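Local coordinates for DUF5636 domain-containing protein (Legionella pneumophila subsp. pneumophila str. Philadelphia 1, PDB 4RD8), which is of unknown function but belongs to the DUF5636 family and adopts a compact, strand-free fold of helices and loops, at residues R15-E20 with E25-L30; E46-L51 with D200-D205; E53-R58 with F210-E215; P173-P176 with D181-I184. The protein carries 3 engineered substitutions. All coordinates share one frame; numbering follows the deposited sequence.

Contact 1: residues R15-E20 with E25-L30; sequences RALQGE and EPFIQL
Phe27 is the first residue of 25-30 to meet 15-20, offering the edge of its ring to Leu17, while its backbone N is hydrogen-bonded to OD1 of Asn24 at the start of the helix. The Leu17 methyl CD2 lies near the plane of the ring, 3.9 Å from Phe27 CE2, while Leu17 CD1 approaches the same carbon at 4.0 Å, so the two methyls of the fork share one corner of the aromatic. A chi1 of 175° throws the Phe27 ring off the helix toward the loop. One position on, Ile28 adds a second partner: its CG1 packs 3.8 Å from Leu17 CD1. That methyl therefore touches both the aromatic edge and the isoleucine chain, a place well suited to a forked leucine. A flat ring and a beta-branched chain on neighbouring helix positions in turn both bring carbon surface to it. All three side chains are buried, and the contact is wholly apolar. Leu21 and Leu22 of helix 19-22 extend it, touching Phe27 and Leu17 respectively. The arrangement is that of an N-terminal loop folded back on the first turn of helix 25-38, just beyond the short helix 19-22, its leucine set into hydrophobic packing within an all-helical fold.

Contact 2: residues E46-L51 with D200-D205; sequences EQLIEL and DHIQND
Leu48 spreads its two methyls over neighbouring residues of helix 195-204, one on His201 and the other on Ile202. CD1 comes in at the edge of the imidazole, near the ring plane, with 3.9 Å to His201 CD2, the carbon on that rim. CD2 instead lies 3.9 Å from Ile202 CD1 and 4.1 Å from Ile202 CG1, alongside the outer end of the isoleucine chain. A branched leucine suits the position, since a single side chain can address two consecutive residues of the opposing helix. Across the two segments the CA atoms of Leu48 and Ile202 are the nearest, 8.4 Å apart. The packing joins helix 41-61 to helix 195-204 in the all-helical fold, with 148 residues between the two segments. Leu48 also touches Leu137 of helix 130-144 and Phe210, so it is enclosed by more than the one helix.

His201 combines an apolar and a polar role. Its CG stands anti to the backbone N (chi1 -178°), carrying the ring out toward helix 41-61, where the carbon edge takes the leucine methyl and NE2 hydrogen-bonds to OD1 of Asn45, a turn of that helix earlier. The Trp197 ring stacks on it as well, so neighbours on its own helix and on the facing one fix its rotation. Ile202 is purely apolar by contrast, and it is buried, with Ile217 of helix 211-218 also against it. Beyond the last turn, Asp205 adopts positive phi (42°), ending the helix, and its carboxylate accepts hydrogen bonds from the backbone N of Ile209 and of Phe210.

Contact 3: residues E53-R58 with F210-E215; sequences EQLTMR and FPVLRE
The apolar packing centres on Leu55 and Val212, whose side chains meet where CG of Leu55 lies 4.0 Å from Val212 CG1. From there the leucine reaches farther: its methyl CD2 rests on the backbone of the second helix, 3.7 Å from Leu213 CA, and comes within 4.2 Å of Leu213 CD1. With chi1 at 179°, the Leu55 chain extends away from its own amide N and across to the second helix. Both leucines are buried, and Leu55 also packs on Leu75 and Leu78 of helix 69-85, so it joins three helices. A slim valine fits here: CG1 touches both the leucine and the threonine while CG2 faces the threonine oxygen, and the short chain suits CA atoms as close as 6.2 Å (Thr56 to Val212).

The polar-to-apolar contact is closer. Thr56 OG1 sits 3.2 Å from Val212 CG2 and 3.4 Å from Val212 CB, with the two side chains roughly at right angles. OG1 is bonded to the backbone O of Asn52, one turn back, which satisfies the hydroxyl and makes it compatible with an aliphatic neighbour.

The hydrogen bonds that join the two helices use Asn52, just before 53-58. Its OD1 accepts from Leu213 N and, weakly, from Val212 N, tying the Asn52 side chain, on helix 41-61, to the opening turn of helix 211-218, whose N-cap position is held by Phe210. The segment axes approach to 8.7 Å at 78°, a steep, nearly perpendicular helix-helix crossing within this all-helical fold, here bringing the last modelled helix across an early one.

Contact 4: residues P173-P176 with D181-I184; sequences PNYP and DVLI
Tyr175 presents the edge of its ring to Val182, and this is the better-packed part of the contact: the methyl CG2 of the valine lies near the ring plane, 4.1 Å from Tyr175 CE2, with the side chains at about a right angle. A chi1 of -164° swings the phenol away from its own amide N and from the loop toward helix 179-184. Val182 is buried, its compact beta-branched chain also touching Ile13, Phe177 and Glu35. The tyrosine serves two environments: its carbon edge joins this packing, while OH is hydrogen-bonded to Arg15 NH1, and Phe177 meets the ring edge-to-face.

The other side is much looser. Pro176 O and Asp181 OD2 stay 4.2 Å apart, and OD2 is hydrogen-bonded instead to a residue bordering the segments. Pro176 is exposed and comes near only through its backbone O; the partly exposed Asp181 keeps its charge toward this looser side. The backbone N of Asp181 is hydrogen-bonded to OG1 of Thr178, within the first turn.

Altogether it is a local loop-to-helix closure, in which the segment leading into a short helix turns back and lays an aromatic edge against that helix's buried flank.

How the contacts relate
From the N terminus, contact 1 comes first and closes a short loop, folding the start of the modelled chain onto helix 25-38. Helix 41-61 follows and supplies the first segments of both contacts 2 and 3, which close only after about 150 residues. These two cross, their segments alternating along the chain, and they adjoin with centres 9 Å apart, tying helices 195-204 and 211-218 to the same early helix. Contact 4, a short closure of the loop after helix 157-162 onto helix 179-184, is nested inside both long loops. The centres of contacts 1 and 4 are 12 Å apart. Contacts 1 and 3, by contrast, lie on opposite sides of the chain's centre, 35 Å apart between centres.

Contact 1: residues R15-E20 with E25-L30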
# COMPACT_ATOMS: atom_id res chain seq x y z
N ARG A 15 -11.46 17.35 -0.11
CA ARG A 15 -12.84 17.04 0.27
C ARG A 15 -12.90 16.11 1.47
O ARG A 15 -13.87 16.14 2.23
CB ARG A 15 -13.60 16.41 -0.89
CG ARG A 15 -13.77 17.31 -2.12
CD ARG A 15 -14.53 16.55 -3.19
NE ARG A 15 -14.34 17.09 -4.53
CZ ARG A 15 -14.57 16.41 -5.65
NH1 ARG A 15 -15.00 15.16 -5.58
NH2 ARG A 15 -14.37 16.98 -6.83
N ALA A 16 -11.88 15.26 1.62
CA ALA A 16 -11.85 14.28 2.70
C ALA A 16 -11.19 14.82 3.96
O ALA A 16 -11.08 14.10 4.96
CB ALA A 16 -11.12 13.01 2.25
N LEU A 17 -10.75 16.07 3.92
CA LEU A 17 -9.96 16.62 5.02
C LEU A 17 -10.71 17.68 5.83
O LEU A 17 -11.55 18.42 5.29
CB LEU A 17 -8.64 17.20 4.51
CG LEU A 17 -7.74 16.24 3.73
CD1 LEU A 17 -6.44 16.93 3.30
CD2 LEU A 17 -7.42 14.97 4.52
N GLN A 18 -10.38 17.76 7.11
CA GLN A 18 -10.88 18.82 7.98
C GLN A 18 -9.79 19.18 8.98
O GLN A 18 -8.69 18.61 8.93
CB GLN A 18 -12.15 18.36 8.71
CG GLN A 18 -11.98 17.08 9.51
CD GLN A 18 -13.29 16.60 10.13
OE1 GLN A 18 -14.27 17.34 10.18
NE2 GLN A 18 -13.30 15.36 10.60
N GLY A 19 -10.10 20.11 9.89
CA GLY A 19 -9.18 20.47 10.96
C GLY A 19 -7.79 20.91 10.50
O GLY A 19 -7.66 21.70 9.57
N GLU A 20 -6.76 20.39 11.17
CA GLU A 20 -5.38 20.76 10.85
C GLU A 20 -4.92 20.23 9.49
O GLU A 20 -4.16 20.90 8.79
CB GLU A 20 -4.43 20.28 11.96
CG GLU A 20 -2.96 20.70 11.81
CD GLU A 20 -2.15 19.78 10.89
OE1 GLU A 20 -1.16 20.26 10.29
OE2 GLU A 20 -2.48 18.58 10.78
N GLU A 25 -0.73 22.23 3.89
CA GLU A 25 -0.40 22.16 2.46
C GLU A 25 0.63 21.08 2.10
O GLU A 25 0.47 20.40 1.08
CB GLU A 25 0.01 23.54 1.92
CG GLU A 25 -1.09 24.61 2.05
CD GLU A 25 -2.33 24.33 1.20
OE1 GLU A 25 -2.31 23.43 0.34
OE2 GLU A 25 -3.35 25.04 1.40
N PRO A 26 1.69 20.91 2.91
CA PRO A 26 2.62 19.84 2.54
C PRO A 26 1.97 18.46 2.56
O PRO A 26 2.27 17.64 1.69
CB PRO A 26 3.71 19.94 3.61
CG PRO A 26 3.73 21.42 3.96
CD PRO A 26 2.26 21.79 3.96
N PHE A 27 1.07 18.22 3.51
CA PHE A 27 0.36 16.95 3.56
C PHE A 27 -0.50 16.77 2.32
O PHE A 27 -0.49 15.69 1.70
CB PHE A 27 -0.51 16.86 4.80
CG PHE A 27 -1.36 15.62 4.85
CD1 PHE A 27 -0.79 14.37 5.09
CD2 PHE A 27 -2.74 15.70 4.67
CE1 PHE A 27 -1.57 13.23 5.15
CE2 PHE A 27 -3.53 14.56 4.72
CZ PHE A 27 -2.95 13.32 4.96
N ILE A 28 -1.23 17.82 1.96
CA ILE A 28 -2.12 17.77 0.81
C ILE A 28 -1.31 17.49 -0.45
O ILE A 28 -1.73 16.70 -1.30
CB ILE A 28 -2.91 19.10 0.64
CG1 ILE A 28 -3.88 19.29 1.81
CG2 ILE A 28 -3.67 19.12 -0.68
CD1 ILE A 28 -4.47 20.70 1.91
N GLN A 29 -0.15 18.13 -0.57
CA GLN A 29 0.72 17.93 -1.73
C GLN A 29 1.20 16.48 -1.80
O GLN A 29 1.20 15.87 -2.87
CB GLN A 29 1.91 18.89 -1.69
CG GLN A 29 2.94 18.66 -2.80
CD GLN A 29 2.41 18.95 -4.20
OE1 GLN A 29 1.31 19.48 -4.37
NE2 GLN A 29 3.21 18.61 -5.21
N LEU A 30 1.59 15.91 -0.65
CA LEU A 30 2.05 14.53 -0.60
C LEU A 30 0.95 13.57 -1.04
O LEU A 30 1.21 12.65 -1.82
CB LEU A 30 2.57 14.18 0.80
CG LEU A 30 3.86 14.91 1.23
CD1 LEU A 30 4.18 14.57 2.68
CD2 LEU A 30 5.04 14.56 0.33

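Contact 2: residues E46-L51 with D200-D205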
# COMPACT_ATOMS: atom_id res chain seq x y z
N GLU A 46 6.39 0.13 -13.20
CA GLU A 46 7.83 0.23 -12.99
C GLU A 46 8.22 -0.25 -11.60
O GLU A 46 9.20 -0.98 -11.45
CB GLU A 46 8.32 1.67 -13.24
CG GLU A 46 8.13 2.13 -14.69
CD GLU A 46 8.65 3.53 -14.95
OE1 GLU A 46 8.83 4.28 -13.98
OE2 GLU A 46 8.89 3.88 -16.13
N GLN A 47 7.45 0.13 -10.59
CA GLN A 47 7.70 -0.36 -9.23
C GLN A 47 7.28 -1.82 -9.02
O GLN A 47 7.87 -2.52 -8.21
CB GLN A 47 7.08 0.57 -8.17
CG GLN A 47 7.93 1.80 -7.86
CD GLN A 47 8.10 2.71 -9.07
OE1 GLN A 47 7.12 3.17 -9.64
NE2 GLN A 47 9.35 2.95 -9.47
N LEU A 48 6.26 -2.27 -9.75
CA LEU A 48 5.88 -3.69 -9.70
C LEU A 48 6.96 -4.57 -10.30
O LEU A 48 7.26 -5.65 -9.77
CB LEU A 48 4.53 -3.94 -10.41
CG LEU A 48 3.28 -3.45 -9.69
CD1 LEU A 48 2.07 -3.51 -10.62
CD2 LEU A 48 3.01 -4.31 -8.46
N ILE A 49 7.55 -4.12 -11.40
CA ILE A 49 8.71 -4.78 -11.98
C ILE A 49 9.85 -4.86 -10.97
O ILE A 49 10.49 -5.90 -10.82
CB ILE A 49 9.17 -4.07 -13.28
CG1 ILE A 49 8.16 -4.32 -14.40
CG2 ILE A 49 10.55 -4.54 -13.69
CD1 ILE A 49 8.32 -3.42 -15.60
N GLU A 50 10.09 -3.76 -10.26
CA GLU A 50 11.17 -3.70 -9.27
C GLU A 50 10.89 -4.66 -8.12
O GLU A 50 11.79 -5.38 -7.68
CB GLU A 50 11.36 -2.26 -8.76
CG GLU A 50 12.38 -2.10 -7.63
CD GLU A 50 13.81 -2.40 -8.06
OE1 GLU A 50 14.15 -2.17 -9.25
OE2 GLU A 50 14.60 -2.86 -7.21
N LEU A 51 9.64 -4.67 -7.66
CA LEU A 51 9.24 -5.55 -6.57
C LEU A 51 9.39 -7.00 -7.01
O LEU A 51 9.89 -7.85 -6.25
CB LEU A 51 7.79 -5.27 -6.16
CG LEU A 51 7.26 -6.08 -4.98
CD1 LEU A 51 8.01 -5.73 -3.71
CD2 LEU A 51 5.75 -5.85 -4.80
N ASP A 200 -6.07 -7.75 -9.26
CA ASP A 200 -6.37 -8.43 -10.52
C ASP A 200 -5.30 -8.12 -11.58
O ASP A 200 -4.96 -8.96 -12.40
CB ASP A 200 -7.74 -8.02 -11.05
CG ASP A 200 -8.88 -8.48 -10.15
OD1 ASP A 200 -8.65 -9.40 -9.32
OD2 ASP A 200 -9.99 -7.94 -10.28
N HIS A 201 -4.80 -6.89 -11.54
CA HIS A 201 -3.74 -6.47 -12.44
C HIS A 201 -2.49 -7.35 -12.25
O HIS A 201 -1.86 -7.76 -13.22
CB HIS A 201 -3.39 -5.00 -12.19
CG HIS A 201 -2.34 -4.47 -13.09
ND1 HIS A 201 -2.51 -4.34 -14.46
CD2 HIS A 201 -1.07 -4.02 -12.85
CE1 HIS A 201 -1.42 -3.85 -15.01
NE2 HIS A 201 -0.53 -3.64 -14.04
N ILE A 202 -2.16 -7.64 -10.99
CA ILE A 202 -0.98 -8.44 -10.67
C ILE A 202 -1.17 -9.91 -11.07
O ILE A 202 -0.30 -10.49 -11.72
CB ILE A 202 -0.62 -8.33 -9.17
CG1 ILE A 202 -0.06 -6.93 -8.87
CG2 ILE A 202 0.39 -9.39 -8.79
CD1 ILE A 202 0.07 -6.63 -7.36
N GLN A 203 -2.30 -10.49 -10.68
CA GLN A 203 -2.56 -11.91 -10.94
C GLN A 203 -2.73 -12.22 -12.42
O GLN A 203 -2.51 -13.36 -12.85
CB GLN A 203 -3.76 -12.40 -10.13
CG GLN A 203 -3.47 -12.52 -8.63
CD GLN A 203 -4.62 -13.10 -7.83
OE1 GLN A 203 -5.21 -14.12 -8.21
NE2 GLN A 203 -4.95 -12.47 -6.71
N ASN A 204 -3.12 -11.23 -13.21
CA ASN A 204 -3.25 -11.42 -14.64
C ASN A 204 -1.91 -11.29 -15.35
O ASN A 204 -1.57 -12.11 -16.20
CB ASN A 204 -4.29 -10.47 -15.23
CG ASN A 204 -5.71 -10.84 -14.84
OD1 ASN A 204 -5.98 -11.98 -14.44
ND2 ASN A 204 -6.63 -9.89 -14.96
N ASP A 205 -1.14 -10.27 -14.96
CA ASP A 205 0.17 -9.98 -15.55
C ASP A 205 0.16 -10.14 -17.07
O ASP A 205 0.82 -11.03 -17.63
CB ASP A 205 1.26 -10.85 -14.93
CG ASP A 205 2.66 -10.43 -15.35
OD1 ASP A 205 2.82 -9.27 -15.82
OD2 ASP A 205 3.60 -11.24 -15.22

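Contact 3: residues E53-R58 with F210-E215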
# COMPACT_ATOMS: atom_id res chain seq x y z
N GLU A 53 11.46 -8.07 -9.25
CA GLU A 53 12.87 -8.37 -9.41
C GLU A 53 13.54 -8.63 -8.07
O GLU A 53 14.37 -9.53 -7.95
CB GLU A 53 13.58 -7.25 -10.17
CG GLU A 53 15.01 -7.59 -10.52
CD GLU A 53 15.62 -6.62 -11.51
OE1 GLU A 53 16.07 -5.54 -11.08
OE2 GLU A 53 15.64 -6.95 -12.71
N GLN A 54 13.16 -7.86 -7.05
CA GLN A 54 13.71 -8.07 -5.72
C GLN A 54 13.27 -9.42 -5.15
O GLN A 54 14.07 -10.15 -4.56
CB GLN A 54 13.34 -6.91 -4.79
CG GLN A 54 13.96 -5.58 -5.22
CD GLN A 54 13.74 -4.47 -4.21
OE1 GLN A 54 13.44 -4.73 -3.04
NE2 GLN A 54 13.88 -3.22 -4.65
N LEU A 55 12.01 -9.77 -5.37
CA LEU A 55 11.48 -11.07 -4.96
C LEU A 55 12.16 -12.23 -5.69
O LEU A 55 12.54 -13.24 -5.07
CB LEU A 55 9.96 -11.11 -5.20
CG LEU A 55 9.19 -12.39 -4.86
CD1 LEU A 55 9.36 -12.74 -3.38
CD2 LEU A 55 7.71 -12.23 -5.22
N THR A 56 12.30 -12.10 -7.01
CA THR A 56 12.99 -13.10 -7.83
C THR A 56 14.40 -13.34 -7.31
O THR A 56 14.85 -14.48 -7.20
CB THR A 56 13.08 -12.65 -9.30
OG1 THR A 56 11.76 -12.49 -9.84
CG2 THR A 56 13.84 -13.67 -10.12
N MSE A 57 15.09 -12.24 -7.01
CA MSE A 57 16.44 -12.28 -6.45
C MSE A 57 16.44 -13.07 -5.14
O MSE A 57 17.31 -13.91 -4.89
CB MSE A 57 16.89 -10.86 -6.14
CG MSE A 57 18.09 -10.38 -6.94
SE MSE A 57 18.91 -8.87 -6.02
CE MSE A 57 19.13 -9.68 -4.26
N ARG A 58 15.46 -12.76 -4.30
CA ARG A 58 15.33 -13.33 -2.97
C ARG A 58 15.12 -14.84 -3.00
O ARG A 58 15.82 -15.59 -2.32
CB ARG A 58 14.16 -12.66 -2.27
CG ARG A 58 14.20 -12.67 -0.77
CD ARG A 58 13.11 -11.77 -0.23
NE ARG A 58 13.06 -11.77 1.23
CZ ARG A 58 13.58 -10.82 1.99
NH1 ARG A 58 14.18 -9.77 1.44
NH2 ARG A 58 13.49 -10.92 3.31
N PHE A 210 5.75 -9.19 -14.44
CA PHE A 210 5.97 -9.60 -13.05
C PHE A 210 5.52 -11.03 -12.71
O PHE A 210 4.76 -11.24 -11.76
CB PHE A 210 5.37 -8.60 -12.07
CG PHE A 210 4.09 -7.95 -12.54
CD1 PHE A 210 2.89 -8.65 -12.51
CD2 PHE A 210 4.09 -6.63 -12.96
CE1 PHE A 210 1.71 -8.04 -12.93
CE2 PHE A 210 2.91 -6.02 -13.38
CZ PHE A 210 1.72 -6.73 -13.36
N PRO A 211 6.04 -12.01 -13.47
CA PRO A 211 5.59 -13.41 -13.36
C PRO A 211 5.85 -14.04 -11.99
O PRO A 211 5.07 -14.89 -11.57
CB PRO A 211 6.40 -14.12 -14.43
CG PRO A 211 7.64 -13.31 -14.57
CD PRO A 211 7.19 -11.89 -14.38
N VAL A 212 6.93 -13.63 -11.32
CA VAL A 212 7.27 -14.20 -10.02
C VAL A 212 6.36 -13.66 -8.93
O VAL A 212 5.83 -14.43 -8.12
CB VAL A 212 8.75 -13.96 -9.67
CG1 VAL A 212 9.05 -14.46 -8.27
CG2 VAL A 212 9.64 -14.67 -10.68
N LEU A 213 6.17 -12.35 -8.91
CA LEU A 213 5.25 -11.72 -7.98
C LEU A 213 3.85 -12.29 -8.18
O LEU A 213 3.12 -12.54 -7.22
CB LEU A 213 5.25 -10.20 -8.17
CG LEU A 213 4.28 -9.36 -7.33
CD1 LEU A 213 4.49 -9.60 -5.83
CD2 LEU A 213 4.41 -7.87 -7.65
N ARG A 214 3.50 -12.54 -9.44
CA ARG A 214 2.17 -13.03 -9.78
C ARG A 214 1.89 -14.43 -9.22
O ARG A 214 0.87 -14.65 -8.57
CB ARG A 214 1.98 -13.02 -11.29
CG ARG A 214 0.83 -13.88 -11.78
CD ARG A 214 0.85 -14.02 -13.30
NE ARG A 214 0.20 -15.25 -13.75
CZ ARG A 214 -0.01 -15.57 -15.02
NH1 ARG A 214 0.35 -14.75 -15.99
NH2 ARG A 214 -0.60 -16.72 -15.32
N GLU A 215 2.81 -15.36 -9.46
CA GLU A 215 2.63 -16.74 -9.04
C GLU A 215 2.61 -16.88 -7.52
O GLU A 215 1.83 -17.65 -6.97
CB GLU A 215 3.71 -17.63 -9.65
CG GLU A 215 3.52 -19.12 -9.41
CD GLU A 215 4.60 -19.95 -10.06
OE1 GLU A 215 5.41 -19.37 -10.82
OE2 GLU A 215 4.65 -21.18 -9.82

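Contact 4: residues P173-P176 with D181-I184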
# COMPACT_ATOMS: atom_id res chain seq x y z
N PRO A 173 -16.65 14.31 7.54
CA PRO A 173 -17.94 13.61 7.48
C PRO A 173 -18.89 14.14 6.42
O PRO A 173 -19.99 13.58 6.25
CB PRO A 173 -18.53 13.86 8.87
CG PRO A 173 -17.95 15.19 9.28
CD PRO A 173 -16.53 15.14 8.75
N ASN A 174 -18.51 15.21 5.73
CA ASN A 174 -19.37 15.77 4.69
C ASN A 174 -19.21 15.05 3.36
O ASN A 174 -20.00 15.24 2.44
CB ASN A 174 -19.10 17.27 4.52
CG ASN A 174 -19.41 18.05 5.77
OD1 ASN A 174 -20.57 18.33 6.07
ND2 ASN A 174 -18.37 18.41 6.51
N TYR A 175 -18.18 14.22 3.29
CA TYR A 175 -17.77 13.54 2.07
C TYR A 175 -17.85 12.05 2.35
O TYR A 175 -17.42 11.59 3.41
CB TYR A 175 -16.33 13.95 1.73
CG TYR A 175 -15.89 13.65 0.32
CD1 TYR A 175 -16.65 14.06 -0.76
CD2 TYR A 175 -14.70 12.97 0.07
CE1 TYR A 175 -16.25 13.80 -2.05
CE2 TYR A 175 -14.29 12.71 -1.23
CZ TYR A 175 -15.07 13.12 -2.28
OH TYR A 175 -14.67 12.86 -3.57
N PRO A 176 -18.39 11.27 1.40
CA PRO A 176 -18.56 9.84 1.68
C PRO A 176 -17.27 9.03 1.73
O PRO A 176 -17.30 7.89 2.18
CB PRO A 176 -19.46 9.35 0.53
CG PRO A 176 -19.39 10.42 -0.52
CD PRO A 176 -19.14 11.70 0.21
N ASP A 181 -9.64 6.06 1.78
CA ASP A 181 -10.41 5.65 0.61
C ASP A 181 -9.92 6.29 -0.70
O ASP A 181 -9.73 5.60 -1.71
CB ASP A 181 -11.89 6.03 0.77
CG ASP A 181 -12.59 5.26 1.87
OD1 ASP A 181 -12.05 4.22 2.34
OD2 ASP A 181 -13.71 5.68 2.25
N VAL A 182 -9.75 7.61 -0.70
CA VAL A 182 -9.43 8.34 -1.93
C VAL A 182 -8.08 7.93 -2.50
O VAL A 182 -7.87 7.93 -3.73
CB VAL A 182 -9.49 9.87 -1.69
CG1 VAL A 182 -8.94 10.63 -2.88
CG2 VAL A 182 -10.93 10.29 -1.43
N LEU A 183 -7.16 7.56 -1.61
CA LEU A 183 -5.81 7.20 -2.03
C LEU A 183 -5.67 5.73 -2.41
O LEU A 183 -5.14 5.43 -3.48
CB LEU A 183 -4.79 7.53 -0.94
CG LEU A 183 -4.63 9.03 -0.70
CD1 LEU A 183 -3.46 9.27 0.25
CD2 LEU A 183 -4.43 9.78 -2.01
N ILE A 184 -6.15 4.83 -1.56
CA ILE A 184 -5.81 3.42 -1.71
C ILE A 184 -6.97 2.47 -1.52
O ILE A 184 -6.78 1.26 -1.49
CB ILE A 184 -4.68 3.01 -0.73
CG1 ILE A 184 -5.14 3.26 0.72
CG2 ILE A 184 -3.36 3.75 -1.06
CD1 ILE A 184 -4.19 2.75 1.77